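Local coordinates for protein alcohol dehydrogenase (Thermus sp., PDB 4CPD) that probably catalyses the NAD-dependent interconversion of alcohols and their aldehydes or ketones, as a zinc-containing medium-chain dehydrogenase of a thermophile, at residues L254-A265 / K284-L292; I316-A326 / E337-V345. All coordinates share one frame; numbering follows the deposited sequence.

Overall arrangement
Contacts 1 and 2 are both parallel strand pairs joined by backbone ladders, but they lie on opposite sides of the chain's centre, about 35 Å apart between centres. Contact 1 forms the last two strands of the Rossmann-type sheet that binds NAD. It is largely buried, and its outer strand 286-290 continues the sheet into the second subunit. Contact 2 pairs the two strands of a beta-alpha-beta unit near the C-terminus, attached to the mixed sheet of the GroES-like part through strand 28-37; it is only partly buried and no other subunit of the assembly touches it. To its ladder contact 1 adds a lysine ammonium hydrogen-bonded to three carbonyls where a helix ends, contact 2 a serine hydroxyl and leucine-rich packing.

Contact 1: residues L254-A265 / K284-L292; sequences LEMVRPGGRVSA and KDLTFRIGL. With NAD (nicotinamide-adenine-dinucleotide), chain G.
The ammonium NZ of Lys284 is gripped by three backbone carbonyls where helix 247-256 ends and the chain turns into strand 262-265 of the Rossmann-type sheet. NZ lies 2.6 Å from Leu254 O and 2.8 Å from Val257 O, the latter in the carbonyl plane, while Glu255 O is met from above its plane. A lysine suits this spot: its chain, extended beyond CG, crosses Pro259, CG against its ring, and brings a positive charge that probably favours the helix end, where carbonyls gather. Lys284 O accepts a hydrogen bond from Gly260 N, in a type II turn where positive phi favours glycine.

Strands 262-265 and 286-290 run parallel, with Val263 N to Thr287 O at 2.9 Å. Phe288 CG stands anti to the backbone N (chi1 178°), bringing the ring beside Val263, whose CG1 lies at the ring edge, 3.7 Å from Phe288 CD1. Val257 CG1 meets Leu286 CD2, and Leu254 CD2 lies against Leu286 CD1 and Phe288 CD1, apolar groups suiting this buried side. A water donates to Gly261 O and Asp285 O and accepts from Thr287 OG1. Strand 286-290 pairs antiparallel with the second subunit, whose Asp285 salt-bridges Arg289. Gly291 O accepts a hydrogen bond from NAD N7N at 3.3 Å.

Contact 2: residues I316-A326 / E337-V345; sequences IVSHYLPLEEA and EALKVLLVV
Ser318 OG sits between its own backbone N and carbonyl carbon (chi1 61°), and this turns the hydroxyl toward the 337-345 segment, where it accepts a hydrogen bond from Leu339 N at 3.0 Å, at one end of a beta-alpha-beta unit: strand 319-322, helix 326-334 and strand 341-344, the two strands parallel. His319 CG, anti to its carbonyl carbon (chi1 -64°), swings the imidazole back so that ND1 meets Ser318 OG at 2.6 Å, in the ring plane; Ala338 CB lies obliquely against the same ring, 3.4 Å from His319 ND1.

Ser318 N is bonded to Lys340 O at 3.1 Å, and the ladder continues through Leu342 N to His319 O and Val344 N to Leu321 O, the latter at 2.7 Å and almost straight (172°). On one face Leu342 CD2 is shared by Val317 CG2 and the ring of Tyr320, whose CE2 is 3.7 Å away; ring and leucine lie side by side, pointing the same way, and the exposed tyrosine ring probably helps cover the buried leucine. On the other face Leu321 CD1 meets Val341 CG1, and Leu343 CD2 touches Ala326 CB at the start of the helix.

Lys340 leans its CB on Ile316 CD1, but its ammonium is bound by Glu60 (salt bridge) and Ile37 O; the side chain passes about 4 Å from that of the zinc ligand Cys38. Farther along, Leu323 CD2 lies 4.1 Å from Val345 CB.

Contact 1: residues L254-A265 / K284-L292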
# COMPACT_ATOMS: atom_id res chain seq x y z
N LEU A 254 5.03 1.26 11.53
CA LEU A 254 5.64 0.15 10.78
C LEU A 254 6.26 -0.93 11.67
O LEU A 254 6.26 -2.11 11.33
CB LEU A 254 6.65 0.68 9.77
CG LEU A 254 5.96 1.40 8.61
CD1 LEU A 254 6.93 2.26 7.85
CD2 LEU A 254 5.29 0.43 7.64
N GLU A 255 6.77 -0.54 12.82
CA GLU A 255 7.25 -1.50 13.79
C GLU A 255 6.07 -2.23 14.45
O GLU A 255 6.05 -3.45 14.61
CB GLU A 255 8.08 -0.77 14.83
CG GLU A 255 9.01 -1.71 15.60
CD GLU A 255 9.90 -0.97 16.59
OE1 GLU A 255 9.88 0.28 16.63
OE2 GLU A 255 10.65 -1.67 17.30
N MET A 256 5.08 -1.44 14.85
CA MET A 256 3.94 -1.92 15.59
C MET A 256 3.08 -2.96 14.83
O MET A 256 2.68 -3.99 15.39
CB MET A 256 3.13 -0.67 15.93
CG MET A 256 1.87 -0.83 16.74
SD MET A 256 1.17 0.83 16.97
CE MET A 256 2.44 1.68 17.89
N VAL A 257 2.80 -2.69 13.55
CA VAL A 257 1.83 -3.48 12.79
C VAL A 257 2.34 -4.91 12.69
O VAL A 257 3.54 -5.12 12.63
CB VAL A 257 1.61 -2.89 11.36
CG1 VAL A 257 2.85 -3.04 10.50
CG2 VAL A 257 0.40 -3.52 10.67
N ARG A 258 1.43 -5.89 12.70
CA ARG A 258 1.82 -7.28 12.50
C ARG A 258 2.40 -7.53 11.12
O ARG A 258 2.09 -6.83 10.17
CB ARG A 258 0.65 -8.24 12.72
CG ARG A 258 -0.41 -8.32 11.63
CD ARG A 258 -1.32 -9.52 11.87
NE ARG A 258 -2.49 -9.60 10.98
CZ ARG A 258 -2.49 -10.05 9.72
NH1 ARG A 258 -1.37 -10.46 9.11
NH2 ARG A 258 -3.62 -10.09 9.05
N PRO A 259 3.23 -8.57 11.00
CA PRO A 259 3.57 -9.08 9.70
C PRO A 259 2.32 -9.31 8.88
O PRO A 259 1.32 -9.80 9.39
CB PRO A 259 4.25 -10.42 10.01
CG PRO A 259 4.88 -10.20 11.35
CD PRO A 259 3.91 -9.32 12.08
N GLY A 260 2.39 -8.92 7.62
CA GLY A 260 1.29 -9.12 6.69
C GLY A 260 0.16 -8.15 6.92
O GLY A 260 -0.90 -8.33 6.35
N GLY A 261 0.40 -7.16 7.77
CA GLY A 261 -0.60 -6.16 8.07
C GLY A 261 -0.52 -4.94 7.14
O GLY A 261 0.20 -4.92 6.14
N ARG A 262 -1.27 -3.91 7.51
CA ARG A 262 -1.46 -2.75 6.66
C ARG A 262 -1.32 -1.50 7.46
O ARG A 262 -1.82 -1.43 8.58
CB ARG A 262 -2.86 -2.76 6.05
CG ARG A 262 -3.09 -3.89 5.07
CD ARG A 262 -4.51 -4.37 5.13
NE ARG A 262 -4.69 -5.51 6.03
CZ ARG A 262 -5.60 -5.64 7.01
NH1 ARG A 262 -6.49 -4.69 7.33
NH2 ARG A 262 -5.61 -6.77 7.69
N VAL A 263 -0.61 -0.52 6.91
CA VAL A 263 -0.47 0.76 7.55
C VAL A 263 -1.05 1.82 6.64
O VAL A 263 -0.76 1.88 5.45
CB VAL A 263 0.97 1.08 7.83
CG1 VAL A 263 1.12 2.49 8.35
CG2 VAL A 263 1.52 0.08 8.84
N SER A 264 -1.90 2.65 7.21
CA SER A 264 -2.61 3.68 6.47
C SER A 264 -2.18 5.01 7.09
O SER A 264 -2.69 5.38 8.16
CB SER A 264 -4.11 3.45 6.63
OG SER A 264 -4.84 3.89 5.54
N ALA A 265 -1.26 5.73 6.43
CA ALA A 265 -0.74 7.01 6.95
C ALA A 265 -1.54 8.21 6.45
O ALA A 265 -1.68 8.43 5.26
CB ALA A 265 0.70 7.20 6.57
N LYS A 284 8.60 -9.08 6.70
CA LYS A 284 7.35 -8.75 7.36
C LYS A 284 6.13 -8.69 6.43
O LYS A 284 5.03 -8.88 6.89
CB LYS A 284 7.51 -7.41 8.08
CG LYS A 284 7.09 -7.44 9.53
CD LYS A 284 7.12 -6.04 10.14
CE LYS A 284 6.07 -5.91 11.23
NZ LYS A 284 6.16 -4.62 11.95
N ASP A 285 6.35 -8.42 5.15
CA ASP A 285 5.28 -8.29 4.14
C ASP A 285 4.34 -7.13 4.44
O ASP A 285 3.21 -7.34 4.85
CB ASP A 285 4.48 -9.59 3.99
CG ASP A 285 3.67 -9.62 2.69
OD1 ASP A 285 3.61 -8.58 2.01
OD2 ASP A 285 3.08 -10.66 2.33
N LEU A 286 4.82 -5.91 4.21
CA LEU A 286 4.10 -4.71 4.62
C LEU A 286 3.35 -4.12 3.44
O LEU A 286 3.88 -4.10 2.33
CB LEU A 286 5.06 -3.67 5.18
CG LEU A 286 5.77 -4.06 6.50
CD1 LEU A 286 6.99 -3.18 6.74
CD2 LEU A 286 4.82 -4.00 7.69
N THR A 287 2.12 -3.66 3.70
CA THR A 287 1.37 -2.82 2.77
C THR A 287 1.19 -1.43 3.36
O THR A 287 0.61 -1.29 4.43
CB THR A 287 -0.01 -3.39 2.48
OG1 THR A 287 0.15 -4.68 1.90
CG2 THR A 287 -0.74 -2.52 1.52
N PHE A 288 1.69 -0.41 2.67
CA PHE A 288 1.75 0.94 3.21
C PHE A 288 1.07 1.91 2.24
O PHE A 288 1.27 1.83 1.04
CB PHE A 288 3.20 1.36 3.42
CG PHE A 288 3.37 2.77 3.93
CD1 PHE A 288 3.16 3.07 5.26
CD2 PHE A 288 3.77 3.79 3.08
CE1 PHE A 288 3.33 4.38 5.73
CE2 PHE A 288 3.94 5.10 3.55
CZ PHE A 288 3.72 5.40 4.88
N ARG A 289 0.26 2.81 2.78
CA ARG A 289 -0.33 3.84 1.96
C ARG A 289 -0.26 5.19 2.68
O ARG A 289 -0.48 5.28 3.88
CB ARG A 289 -1.75 3.48 1.54
CG ARG A 289 -2.30 4.48 0.53
CD ARG A 289 -3.64 4.08 -0.05
NE ARG A 289 -4.12 5.06 -1.03
CZ ARG A 289 -5.25 4.94 -1.73
NH1 ARG A 289 -6.04 3.89 -1.59
NH2 ARG A 289 -5.58 5.89 -2.58
N ILE A 290 0.05 6.23 1.93
CA ILE A 290 0.13 7.59 2.46
C ILE A 290 -0.48 8.55 1.46
O ILE A 290 -0.26 8.43 0.27
CB ILE A 290 1.59 8.01 2.79
CG1 ILE A 290 1.64 9.45 3.30
CG2 ILE A 290 2.51 7.85 1.58
CD1 ILE A 290 2.85 9.72 4.16
N GLY A 291 -1.28 9.49 1.95
CA GLY A 291 -1.97 10.40 1.05
C GLY A 291 -2.93 11.36 1.71
O GLY A 291 -3.27 11.23 2.88
N LEU A 292 -3.39 12.33 0.93
CA LEU A 292 -4.45 13.21 1.34
C LEU A 292 -5.79 12.56 1.01
O LEU A 292 -5.92 11.81 0.04
CB LEU A 292 -4.30 14.55 0.63
CG LEU A 292 -2.92 15.22 0.75
CD1 LEU A 292 -2.96 16.60 0.12
CD2 LEU A 292 -2.42 15.34 2.19
PA NAD G . -4.32 17.79 16.04
O1A NAD G . -5.46 18.56 16.71
O2A NAD G . -2.93 18.43 15.96
O5B NAD G . -4.13 16.30 16.63
C5B NAD G . -2.84 15.70 16.72
C4B NAD G . -2.80 14.73 17.90
O4B NAD G . -1.63 13.91 17.81
C3B NAD G . -2.74 15.49 19.23
O3B NAD G . -3.60 14.94 20.23
C2B NAD G . -1.31 15.32 19.67
O2B NAD G . -1.18 15.34 21.10
C1B NAD G . -0.98 13.96 19.08
N9A NAD G . 0.46 13.81 18.94
C8A NAD G . 1.30 14.76 18.48
N7A NAD G . 2.57 14.28 18.50
C5A NAD G . 2.54 13.01 18.97
C6A NAD G . 3.51 11.94 19.23
N6A NAD G . 4.81 12.17 18.97
N1A NAD G . 3.09 10.75 19.74
C2A NAD G . 1.79 10.52 20.00
N3A NAD G . 0.84 11.46 19.78
C4A NAD G . 1.14 12.70 19.28
O3 NAD G . -4.72 17.46 14.50
PN NAD G . -6.06 16.75 13.93
O1N NAD G . -7.05 17.88 13.73
O2N NAD G . -6.38 15.45 14.69
O5D NAD G . -5.51 16.24 12.49
C5D NAD G . -4.74 15.02 12.48
C4D NAD G . -3.63 14.96 11.44
O4D NAD G . -4.20 14.53 10.19
C3D NAD G . -2.94 16.30 11.17
O3D NAD G . -1.56 16.05 10.84
C2D NAD G . -3.73 16.88 9.99
O2D NAD G . -3.06 17.89 9.20
C1D NAD G . -4.03 15.59 9.22
N1N NAD G . -5.18 15.68 8.31
C2N NAD G . -4.99 15.07 7.13
C3N NAD G . -5.97 15.06 6.15
C7N NAD G . -5.62 14.32 4.88
O7N NAD G . -6.13 14.62 3.81
N7N NAD G . -4.74 13.31 4.98
C4N NAD G . -7.20 15.69 6.40
C5N NAD G . -7.39 16.32 7.63
C6N NAD G . -6.35 16.30 8.58
O HOH W 1 0.43 -6.30 4.00

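Contact 2: residues I316-A326 / E337-V345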
# COMPACT_ATOMS: atom_id res chain seq x y z
N ILE A 316 -17.38 15.42 19.95
CA ILE A 316 -16.03 15.86 20.29
C ILE A 316 -15.90 17.38 20.30
O ILE A 316 -14.88 17.91 20.72
CB ILE A 316 -14.94 15.26 19.39
CG1 ILE A 316 -14.94 15.90 18.02
CG2 ILE A 316 -15.13 13.75 19.29
CD1 ILE A 316 -13.55 15.91 17.41
N VAL A 317 -16.94 18.08 19.87
CA VAL A 317 -16.90 19.55 19.89
C VAL A 317 -16.85 20.06 21.34
O VAL A 317 -17.79 19.85 22.11
CB VAL A 317 -18.12 20.17 19.18
CG1 VAL A 317 -18.03 21.68 19.23
CG2 VAL A 317 -18.17 19.69 17.74
N SER A 318 -15.75 20.71 21.70
CA SER A 318 -15.61 21.30 23.02
C SER A 318 -16.13 22.74 23.05
O SER A 318 -16.60 23.19 24.07
CB SER A 318 -14.16 21.28 23.47
OG SER A 318 -13.35 22.02 22.58
N HIS A 319 -16.02 23.47 21.94
CA HIS A 319 -16.37 24.89 21.89
C HIS A 319 -17.14 25.30 20.67
O HIS A 319 -16.64 25.16 19.56
CB HIS A 319 -15.12 25.73 21.88
CG HIS A 319 -14.31 25.61 23.12
ND1 HIS A 319 -13.56 24.49 23.40
CD2 HIS A 319 -14.12 26.47 24.14
CE1 HIS A 319 -12.92 24.67 24.53
NE2 HIS A 319 -13.23 25.87 25.00
N TYR A 320 -18.34 25.83 20.86
CA TYR A 320 -19.02 26.56 19.81
C TYR A 320 -18.81 28.07 20.08
O TYR A 320 -19.26 28.58 21.10
CB TYR A 320 -20.50 26.24 19.81
CG TYR A 320 -20.87 24.86 19.32
CD1 TYR A 320 -20.82 23.77 20.18
CD2 TYR A 320 -21.36 24.66 18.04
CE1 TYR A 320 -21.21 22.51 19.77
CE2 TYR A 320 -21.74 23.40 17.61
CZ TYR A 320 -21.64 22.33 18.49
OH TYR A 320 -22.00 21.07 18.10
N LEU A 321 -18.12 28.77 19.19
CA LEU A 321 -17.86 30.19 19.37
C LEU A 321 -18.50 30.97 18.27
O LEU A 321 -18.70 30.45 17.20
CB LEU A 321 -16.37 30.48 19.33
CG LEU A 321 -15.49 29.67 20.29
CD1 LEU A 321 -14.03 30.10 20.18
CD2 LEU A 321 -15.96 29.80 21.74
N PRO A 322 -18.83 32.25 18.52
CA PRO A 322 -19.25 33.09 17.40
C PRO A 322 -18.07 33.38 16.47
O PRO A 322 -16.93 33.36 16.90
CB PRO A 322 -19.76 34.39 18.07
CG PRO A 322 -19.79 34.13 19.52
CD PRO A 322 -18.89 32.97 19.80
N LEU A 323 -18.37 33.63 15.21
CA LEU A 323 -17.36 33.92 14.22
C LEU A 323 -16.33 34.96 14.70
O LEU A 323 -15.13 34.79 14.51
CB LEU A 323 -18.03 34.40 12.92
CG LEU A 323 -17.15 34.61 11.68
CD1 LEU A 323 -16.37 33.34 11.35
CD2 LEU A 323 -17.96 35.06 10.47
N GLU A 324 -16.81 36.03 15.35
CA GLU A 324 -15.93 37.10 15.82
C GLU A 324 -14.90 36.65 16.87
O GLU A 324 -13.84 37.27 16.99
CB GLU A 324 -16.73 38.32 16.32
N GLU A 325 -15.18 35.56 17.57
CA GLU A 325 -14.26 35.03 18.58
C GLU A 325 -13.31 33.98 18.03
O GLU A 325 -12.62 33.28 18.80
CB GLU A 325 -15.04 34.48 19.76
CG GLU A 325 -15.83 35.54 20.52
CD GLU A 325 -16.37 35.03 21.84
OE1 GLU A 325 -15.55 34.54 22.65
OE2 GLU A 325 -17.60 35.13 22.06
N ALA A 326 -13.23 33.91 16.71
CA ALA A 326 -12.28 33.03 16.01
C ALA A 326 -10.81 33.10 16.48
O ALA A 326 -10.20 32.07 16.73
CB ALA A 326 -12.35 33.27 14.51
N GLU A 337 -6.16 23.48 24.41
CA GLU A 337 -7.19 23.73 25.40
C GLU A 337 -8.59 23.42 24.87
O GLU A 337 -9.47 23.03 25.62
CB GLU A 337 -7.09 25.17 25.89
CG GLU A 337 -5.95 25.39 26.88
CD GLU A 337 -5.52 26.84 27.03
OE1 GLU A 337 -6.37 27.75 26.88
OE2 GLU A 337 -4.32 27.07 27.27
N ALA A 338 -8.80 23.60 23.58
CA ALA A 338 -9.97 23.03 22.93
C ALA A 338 -9.61 21.74 22.21
O ALA A 338 -8.48 21.55 21.75
CB ALA A 338 -10.57 24.03 21.95
N LEU A 339 -10.59 20.85 22.11
CA LEU A 339 -10.46 19.62 21.35
C LEU A 339 -10.90 19.82 19.89
O LEU A 339 -10.22 19.41 18.94
CB LEU A 339 -11.32 18.54 21.99
CG LEU A 339 -11.22 17.14 21.39
CD1 LEU A 339 -9.78 16.63 21.43
CD2 LEU A 339 -12.15 16.17 22.11
N LYS A 340 -12.07 20.42 19.72
CA LYS A 340 -12.56 20.80 18.42
C LYS A 340 -13.40 22.05 18.55
O LYS A 340 -14.30 22.11 19.39
CB LYS A 340 -13.40 19.69 17.81
CG LYS A 340 -13.90 19.97 16.39
CD LYS A 340 -12.75 20.05 15.37
CE LYS A 340 -13.27 20.22 13.96
NZ LYS A 340 -12.19 20.10 12.96
N VAL A 341 -13.08 23.03 17.70
CA VAL A 341 -13.78 24.30 17.69
C VAL A 341 -14.66 24.43 16.46
O VAL A 341 -14.20 24.22 15.32
CB VAL A 341 -12.81 25.49 17.69
CG1 VAL A 341 -13.58 26.80 17.82
CG2 VAL A 341 -11.83 25.38 18.84
N LEU A 342 -15.90 24.79 16.69
CA LEU A 342 -16.84 25.06 15.62
C LEU A 342 -17.27 26.52 15.73
O LEU A 342 -17.57 26.97 16.80
CB LEU A 342 -18.03 24.12 15.75
CG LEU A 342 -18.20 23.08 14.68
CD1 LEU A 342 -16.93 22.31 14.44
CD2 LEU A 342 -19.33 22.13 15.05
N LEU A 343 -17.25 27.24 14.62
CA LEU A 343 -17.59 28.66 14.60
C LEU A 343 -19.05 28.86 14.14
O LEU A 343 -19.44 28.41 13.06
CB LEU A 343 -16.65 29.42 13.66
CG LEU A 343 -15.30 29.94 14.19
CD1 LEU A 343 -14.76 29.16 15.36
CD2 LEU A 343 -14.28 29.99 13.04
N VAL A 344 -19.84 29.54 14.96
CA VAL A 344 -21.21 29.85 14.60
C VAL A 344 -21.22 31.15 13.81
O VAL A 344 -20.78 32.17 14.32
CB VAL A 344 -22.11 30.03 15.82
CG1 VAL A 344 -23.56 30.19 15.36
CG2 VAL A 344 -21.96 28.84 16.77
N VAL A 345 -21.71 31.09 12.58
CA VAL A 345 -21.79 32.29 11.74
C VAL A 345 -23.24 32.76 11.60
O VAL A 345 -24.14 32.01 11.17
CB VAL A 345 -20.96 32.21 10.40
CG1 VAL A 345 -20.33 30.85 10.18
CG2 VAL A 345 -21.76 32.65 9.19